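Local coordinates for conserved hypothetical protein NMB0706 (Neisseria meningitidis, PDB 1RV9) that is of unknown function but belongs to the multi-copper polyphenol oxidoreductase (laccase-like) family, which suggests an enzymatic role, at residues 179-182 with 183-187; 225-229 with 230-234. One frame throughout, in Å; residues are numbered along the deposited sequence.

Contact 1. Residues 179-182 with 183-187; sequences VFDA and FCTPM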
ATOM      1  N   VAL A 179       4.077   2.980 -19.483  1.00 14.99           N
ATOM      2  CA  VAL A 179       3.705   3.430 -18.146  1.00 14.52           C
ATOM      3  C   VAL A 179       3.460   4.933 -18.198  1.00 13.71           C
ATOM      4  O   VAL A 179       2.495   5.444 -17.629  1.00 14.07           O
ATOM      5  CB  VAL A 179       4.824   3.146 -17.124  1.00 14.71           C
ATOM      6  CG1 VAL A 179       4.412   3.651 -15.750  1.00 14.90           C
ATOM      7  CG2 VAL A 179       5.118   1.656 -17.077  1.00 15.62           C
ATOM      8  N   PHE A 180       4.342   5.636 -18.898  1.00 12.72           N
ATOM      9  CA  PHE A 180       4.231   7.080 -19.041  1.00 13.29           C
ATOM     10  C   PHE A 180       2.875   7.460 -19.635  1.00 13.31           C
ATOM     11  O   PHE A 180       2.166   8.310 -19.095  1.00 14.01           O
ATOM     12  CB  PHE A 180       5.370   7.597 -19.929  1.00 13.42           C
ATOM     13  CG  PHE A 180       5.363   9.085 -20.122  1.00 13.76           C
ATOM     14  CD1 PHE A 180       4.559   9.669 -21.093  1.00 12.80           C
ATOM     15  CD2 PHE A 180       6.149   9.903 -19.320  1.00 13.40           C
ATOM     16  CE1 PHE A 180       4.538  11.053 -21.265  1.00 14.86           C
ATOM     17  CE2 PHE A 180       6.136  11.287 -19.482  1.00 12.95           C
ATOM     18  CZ  PHE A 180       5.329  11.862 -20.457  1.00 13.45           C
ATOM     19  N   ASP A 181       2.510   6.822 -20.744  1.00 13.79           N
ATOM     20  CA  ASP A 181       1.240   7.114 -21.402  1.00 14.00           C
ATOM     21  C   ASP A 181       0.025   6.740 -20.555  1.00 13.94           C
ATOM     22  O   ASP A 181      -0.985   7.441 -20.576  1.00 14.51           O
ATOM     23  CB  ASP A 181       1.152   6.394 -22.754  1.00 15.08           C
ATOM     24  CG  ASP A 181       2.165   6.907 -23.761  1.00 16.53           C
ATOM     25  OD1 ASP A 181       2.655   8.044 -23.595  1.00 17.04           O
ATOM     26  OD2 ASP A 181       2.460   6.173 -24.728  1.00 17.39           O
ATOM     27  N   ALA A 182       0.121   5.642 -19.811  1.00 14.46           N
ATOM     28  CA  ALA A 182      -0.990   5.195 -18.975  1.00 13.31           C
ATOM     29  C   ALA A 182      -1.431   6.289 -18.012  1.00 12.42           C
ATOM     30  O   ALA A 182      -2.591   6.351 -17.614  1.00 13.79           O
ATOM     31  CB  ALA A 182      -0.594   3.945 -18.199  1.00 14.49           C
ATOM     32  N   PHE A 183      -0.494   7.151 -17.639  1.00 12.07           N
ATOM     33  CA  PHE A 183      -0.776   8.250 -16.724  1.00 13.09           C
ATOM     34  C   PHE A 183      -0.952   9.594 -17.422  1.00 13.87           C
ATOM     35  O   PHE A 183      -1.968  10.266 -17.253  1.00 14.65           O
ATOM     36  CB  PHE A 183       0.365   8.397 -15.712  1.00 12.54           C
ATOM     37  CG  PHE A 183       0.388   7.338 -14.648  1.00 11.11           C
ATOM     38  CD1 PHE A 183      -0.438   7.438 -13.534  1.00 12.53           C
ATOM     39  CD2 PHE A 183       1.256   6.257 -14.745  1.00 11.45           C
ATOM     40  CE1 PHE A 183      -0.394   6.479 -12.526  1.00 11.86           C
ATOM     41  CE2 PHE A 183       1.307   5.291 -13.744  1.00 10.68           C
ATOM     42  CZ  PHE A 183       0.481   5.404 -12.632  1.00 12.69           C
ATOM     43  N   CYS A 184       0.048   9.970 -18.214  1.00 15.34           N
ATOM     44  CA  CYS A 184       0.065  11.266 -18.883  1.00 17.28           C
ATOM     45  C   CYS A 184      -0.860  11.538 -20.059  1.00 18.92           C
ATOM     46  O   CYS A 184      -1.137  12.700 -20.358  1.00 20.53           O
ATOM     47  CB  CYS A 184       1.501  11.595 -19.280  1.00 15.94           C
ATOM     48  SG  CYS A 184       2.625  11.503 -17.884  1.00 16.14           S
ATOM     49  N   THR A 185      -1.334  10.503 -20.742  1.00 19.41           N
ATOM     50  CA  THR A 185      -2.238  10.752 -21.857  1.00 21.08           C
ATOM     51  C   THR A 185      -3.575  11.224 -21.278  1.00 21.22           C
ATOM     52  O   THR A 185      -4.095  12.270 -21.671  1.00 22.04           O
ATOM     53  CB  THR A 185      -2.422   9.494 -22.735  1.00 21.72           C
ATOM     54  OG1 THR A 185      -1.187   9.200 -23.401  1.00 23.16           O
ATOM     55  CG2 THR A 185      -3.501   9.721 -23.783  1.00 22.32           C
ATOM     56  N   PRO A 186      -4.143  10.467 -20.323  1.00 21.14           N
ATOM     57  CA  PRO A 186      -5.420  10.877 -19.729  1.00 20.44           C
ATOM     58  C   PRO A 186      -5.273  11.969 -18.660  1.00 20.25           C
ATOM     59  O   PRO A 186      -6.238  12.665 -18.340  1.00 20.06           O
ATOM     60  CB  PRO A 186      -5.966   9.572 -19.160  1.00 21.85           C
ATOM     61  CG  PRO A 186      -4.726   8.845 -18.763  1.00 21.33           C
ATOM     62  CD  PRO A 186      -3.815   9.079 -19.943  1.00 21.49           C
ATOM     63  N   MET A 187      -4.066  12.121 -18.117  1.00 18.50           N
ATOM     64  CA  MET A 187      -3.794  13.124 -17.087  1.00 17.70           C
ATOM     65  C   MET A 187      -2.445  13.793 -17.368  1.00 17.11           C
ATOM     66  O   MET A 187      -1.427  13.434 -16.782  1.00 15.76           O
ATOM     67  CB  MET A 187      -3.782  12.456 -15.706  1.00 17.30           C
ATOM     68  CG  MET A 187      -3.384  13.364 -14.558  1.00 19.35           C
ATOM     69  SD  MET A 187      -3.396  12.496 -12.969  1.00 23.03           S
ATOM     70  CE  MET A 187      -4.551  13.473 -12.068  1.00 23.88           C
TER
HETATM   71  O   HOH W   1       1.561  10.529 -22.888  1.00 21.45           O
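Over one face of the Phe180 ring sits Cys184 SG, 3.8 Å from the ring centroid and only 12° off the normal, a sulfur-aromatic contact between residues one helical turn apart. Cys184 CB adds a CH-pi contact, lying 3.7 Å from Phe180 CE1. Two torsions bring the groups together: CG of Phe180 is anti to its N (chi1 -179°), while SG of Cys184 stays beside its own N (chi1 -54°) and leans back over the ring. Asp181 OD1 lies in plane at the ring edge. Phe202 stacks with this ring and Phe194 meets it edge-to-face, so the sulfur joins an aromatic cluster.

The Phe183 ring presents an edge to the backbone, with Val179 O near the ring plane, 3.2 Å from Phe183 CD2. It runs alongside Val179, whose CG1 touches CE2, and both side chains pack on helix 138-143.

Beneath the side chains the last turn of helix 177-184 is bonded in sequence. Phe180 O takes the N-H of Cys184 at 2.8 Å and that of Phe183 as well, and Asp181 O takes the N-H of Thr185. Pro186 has no N-H to offer Ala182 O and instead puts its CG 3.5 Å from it. A water gives a hydrogen bond to Asp181 OD1 and also bonds Thr185 OG1; Gln177 NE2 reaches the same OD1. The sulfur thus meets the pi face of the Phe180 ring, while the carboxylate, held by the water and Gln177, lies at its edge, where the ring hydrogens are slightly positive.

Contact 2. Residues 225-229 with 230-234; sequences GTHCT and VLERD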
ATOM      1  N   GLY A 225       5.465   9.093   2.291  1.00 15.20           N
ATOM      2  CA  GLY A 225       6.216   9.192   1.049  1.00 15.79           C
ATOM      3  C   GLY A 225       7.665   9.614   1.222  1.00 16.40           C
ATOM      4  O   GLY A 225       8.170  10.436   0.455  1.00 17.79           O
ATOM      5  N   THR A 226       8.341   9.038   2.212  1.00 15.96           N
ATOM      6  CA  THR A 226       9.734   9.382   2.486  1.00 17.48           C
ATOM      7  C   THR A 226      10.722   8.231   2.307  1.00 17.10           C
ATOM      8  O   THR A 226      11.934   8.451   2.275  1.00 19.31           O
ATOM      9  CB  THR A 226       9.895   9.900   3.922  1.00 18.86           C
ATOM     10  OG1 THR A 226       9.526   8.864   4.842  1.00 19.88           O
ATOM     11  CG2 THR A 226       9.013  11.115   4.153  1.00 20.14           C
ATOM     12  N   HIS A 227      10.214   7.010   2.190  1.00 14.43           N
ATOM     13  CA  HIS A 227      11.077   5.842   2.043  1.00 13.37           C
ATOM     14  C   HIS A 227      11.321   5.412   0.603  1.00 12.67           C
ATOM     15  O   HIS A 227      10.664   5.878  -0.328  1.00 11.83           O
ATOM     16  CB  HIS A 227      10.461   4.645   2.772  1.00 14.37           C
ATOM     17  CG  HIS A 227      10.323   4.825   4.250  1.00 16.31           C
ATOM     18  ND1 HIS A 227      11.365   4.617   5.127  1.00 16.18           N
ATOM     19  CD2 HIS A 227       9.253   5.160   5.011  1.00 17.07           C
ATOM     20  CE1 HIS A 227      10.943   4.812   6.365  1.00 16.34           C
ATOM     21  NE2 HIS A 227       9.665   5.143   6.321  1.00 17.03           N
ATOM     22  N   CYS A 228      12.297   4.525   0.443  1.00 11.52           N
ATOM     23  CA  CYS A 228      12.607   3.914  -0.842  1.00 11.01           C
ATOM     24  C   CYS A 228      12.869   2.463  -0.484  1.00 12.12           C
ATOM     25  O   CYS A 228      13.828   2.147   0.221  1.00 12.23           O
ATOM     26  CB  CYS A 228      13.856   4.486  -1.511  1.00 12.71           C
ATOM     27  SG  CYS A 228      14.216   3.572  -3.050  1.00 12.71           S
ATOM     28  N   THR A 229      11.997   1.581  -0.949  1.00  9.88           N
ATOM     29  CA  THR A 229      12.138   0.167  -0.659  1.00 10.34           C
ATOM     30  C   THR A 229      13.426  -0.424  -1.226  1.00 10.84           C
ATOM     31  O   THR A 229      13.956  -1.394  -0.689  1.00 12.34           O
ATOM     32  CB  THR A 229      10.937  -0.615  -1.202  1.00  9.66           C
ATOM     33  OG1 THR A 229      10.737  -0.286  -2.583  1.00 10.03           O
ATOM     34  CG2 THR A 229       9.684  -0.264  -0.420  1.00  9.21           C
ATOM     35  N   VAL A 230      13.938   0.160  -2.306  1.00 11.73           N
ATOM     36  CA  VAL A 230      15.167  -0.346  -2.909  1.00 12.21           C
ATOM     37  C   VAL A 230      16.398   0.038  -2.088  1.00 13.60           C
ATOM     38  O   VAL A 230      17.244  -0.806  -1.787  1.00 13.07           O
ATOM     39  CB  VAL A 230      15.339   0.175  -4.355  1.00 11.80           C
ATOM     40  CG1 VAL A 230      16.721  -0.181  -4.884  1.00 11.77           C
ATOM     41  CG2 VAL A 230      14.273  -0.433  -5.249  1.00 12.79           C
ATOM     42  N   LEU A 231      16.488   1.311  -1.719  1.00 13.50           N
ATOM     43  CA  LEU A 231      17.622   1.805  -0.945  1.00 15.20           C
ATOM     44  C   LEU A 231      17.702   1.257   0.479  1.00 15.47           C
ATOM     45  O   LEU A 231      18.786   0.942   0.967  1.00 15.47           O
ATOM     46  CB  LEU A 231      17.593   3.337  -0.905  1.00 16.04           C
ATOM     47  CG  LEU A 231      18.700   4.043  -0.115  1.00 18.50           C
ATOM     48  CD1 LEU A 231      20.061   3.651  -0.668  1.00 20.05           C
ATOM     49  CD2 LEU A 231      18.506   5.551  -0.203  1.00 19.98           C
ATOM     50  N   GLU A 232      16.558   1.131   1.143  1.00 14.93           N
ATOM     51  CA  GLU A 232      16.532   0.652   2.523  1.00 14.44           C
ATOM     52  C   GLU A 232      16.431  -0.865   2.627  1.00 13.74           C
ATOM     53  O   GLU A 232      15.454  -1.404   3.151  1.00 12.86           O
ATOM     54  CB  GLU A 232      15.374   1.321   3.250  1.00 14.34           C
ATOM     55  CG  GLU A 232      15.516   2.835   3.277  1.00 15.27           C
ATOM     56  CD  GLU A 232      14.265   3.529   3.748  1.00 14.51           C
ATOM     57  OE1 GLU A 232      13.720   3.120   4.792  1.00 16.36           O
ATOM     58  OE2 GLU A 232      13.835   4.488   3.077  1.00 16.25           O
ATOM     59  N   ARG A 233      17.468  -1.546   2.152  1.00 14.75           N
ATOM     60  CA  ARG A 233      17.497  -3.003   2.143  1.00 15.65           C
ATOM     61  C   ARG A 233      17.428  -3.697   3.495  1.00 16.19           C
ATOM     62  O   ARG A 233      16.991  -4.843   3.579  1.00 16.33           O
ATOM     63  CB  ARG A 233      18.730  -3.495   1.381  1.00 17.03           C
ATOM     64  CG  ARG A 233      20.062  -3.093   1.982  1.00 21.43           C
ATOM     65  CD  ARG A 233      21.194  -3.606   1.103  1.00 25.66           C
ATOM     66  NE  ARG A 233      22.512  -3.331   1.664  1.00 29.00           N
ATOM     67  CZ  ARG A 233      23.654  -3.633   1.056  1.00 31.27           C
ATOM     68  NH1 ARG A 233      23.637  -4.220  -0.134  1.00 31.90           N
ATOM     69  NH2 ARG A 233      24.815  -3.354   1.636  1.00 31.42           N
ATOM     70  N   ASP A 234      17.859  -3.023   4.556  1.00 17.35           N
ATOM     71  CA  ASP A 234      17.810  -3.646   5.872  1.00 18.34           C
ATOM     72  C   ASP A 234      16.453  -3.446   6.525  1.00 16.65           C
ATOM     73  O   ASP A 234      16.241  -3.856   7.665  1.00 18.51           O
ATOM     74  CB  ASP A 234      18.905  -3.081   6.781  1.00 22.09           C
ATOM     75  CG  ASP A 234      20.297  -3.409   6.286  1.00 23.77           C
ATOM     76  OD1 ASP A 234      20.553  -4.591   5.968  1.00 26.83           O
ATOM     77  OD2 ASP A 234      21.137  -2.489   6.220  1.00 27.85           O
TER
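Glu232 folds its carboxylate back on His227 and Cys228 across a single helix-like alpha-turn in the loop between strand 221-224 and helix 239-242. The turn is defined by the backbone hydrogen bond from Glu232 N to Cys228 O, 3.1 Å long, and Glu232 is itself the centre of an inverse gamma turn that redirects the chain just beyond it.

With CG beside its own N (chi1 -61°) and the chain extended beyond it, the Glu232 side chain passes Cys228 O and reaches back to the start of the turn. Its two oxygens divide the work. OE1 uses its syn lone pair to accept the N-H of His227 ND1 at 2.8 Å, tilted slightly from the imidazole plane; ring and carboxylate stand 45° apart. OE2 takes the Cys228 N-H at 3.1 Å, met from above the carboxylate plane, and has a weak bond from His227 ND1 besides. One carboxylate therefore fixes both the imidazole rotation and the backbone entering the turn. Phe236 meets the His227 ring edge-to-face, and Tyr207 OH bonds to His227 O.

Inside the turn, Cys228 and Val230 make one apolar contact, with SG 3.8 Å from Val230 CB, and Cys228 CB lies against Leu231 CB in another. Val230 also packs on Ile168, Ser238 and Arg240, and Arg241 NH1 bonds both Thr229 O and Val230 O, joining the turn to helix 239-242. Cys228 SG lies close to the backbone N of both Val230 and Leu231. There it accepts the N-H of Leu231 in a long but nearly straight hydrogen bond, 3.5 Å from N to SG and 168° at the hydrogen.

In the fold
Going along the chain from the N terminus, contact 1 comes first, at the end of helix 177-184 just after strand 174-175; contact 2 follows strand 221-224, an outermost strand of the six-stranded sheet. Each is made within one continuous piece of chain and closes no long loop, and the two lie in series, neither nesting nor crossing. The centres of contacts 1 and 2 are about 25 Å apart; the nearest atoms of the two are about 15 Å apart. Helix 206-217, which intervenes in sequence, meets both: it packs on Phe183 and Met187 of contact 1, and its Tyr207 bonds contact 2. Contact 1 otherwise joins helix 138-143, whereas contact 2 links the sheet edge to helix 239-242.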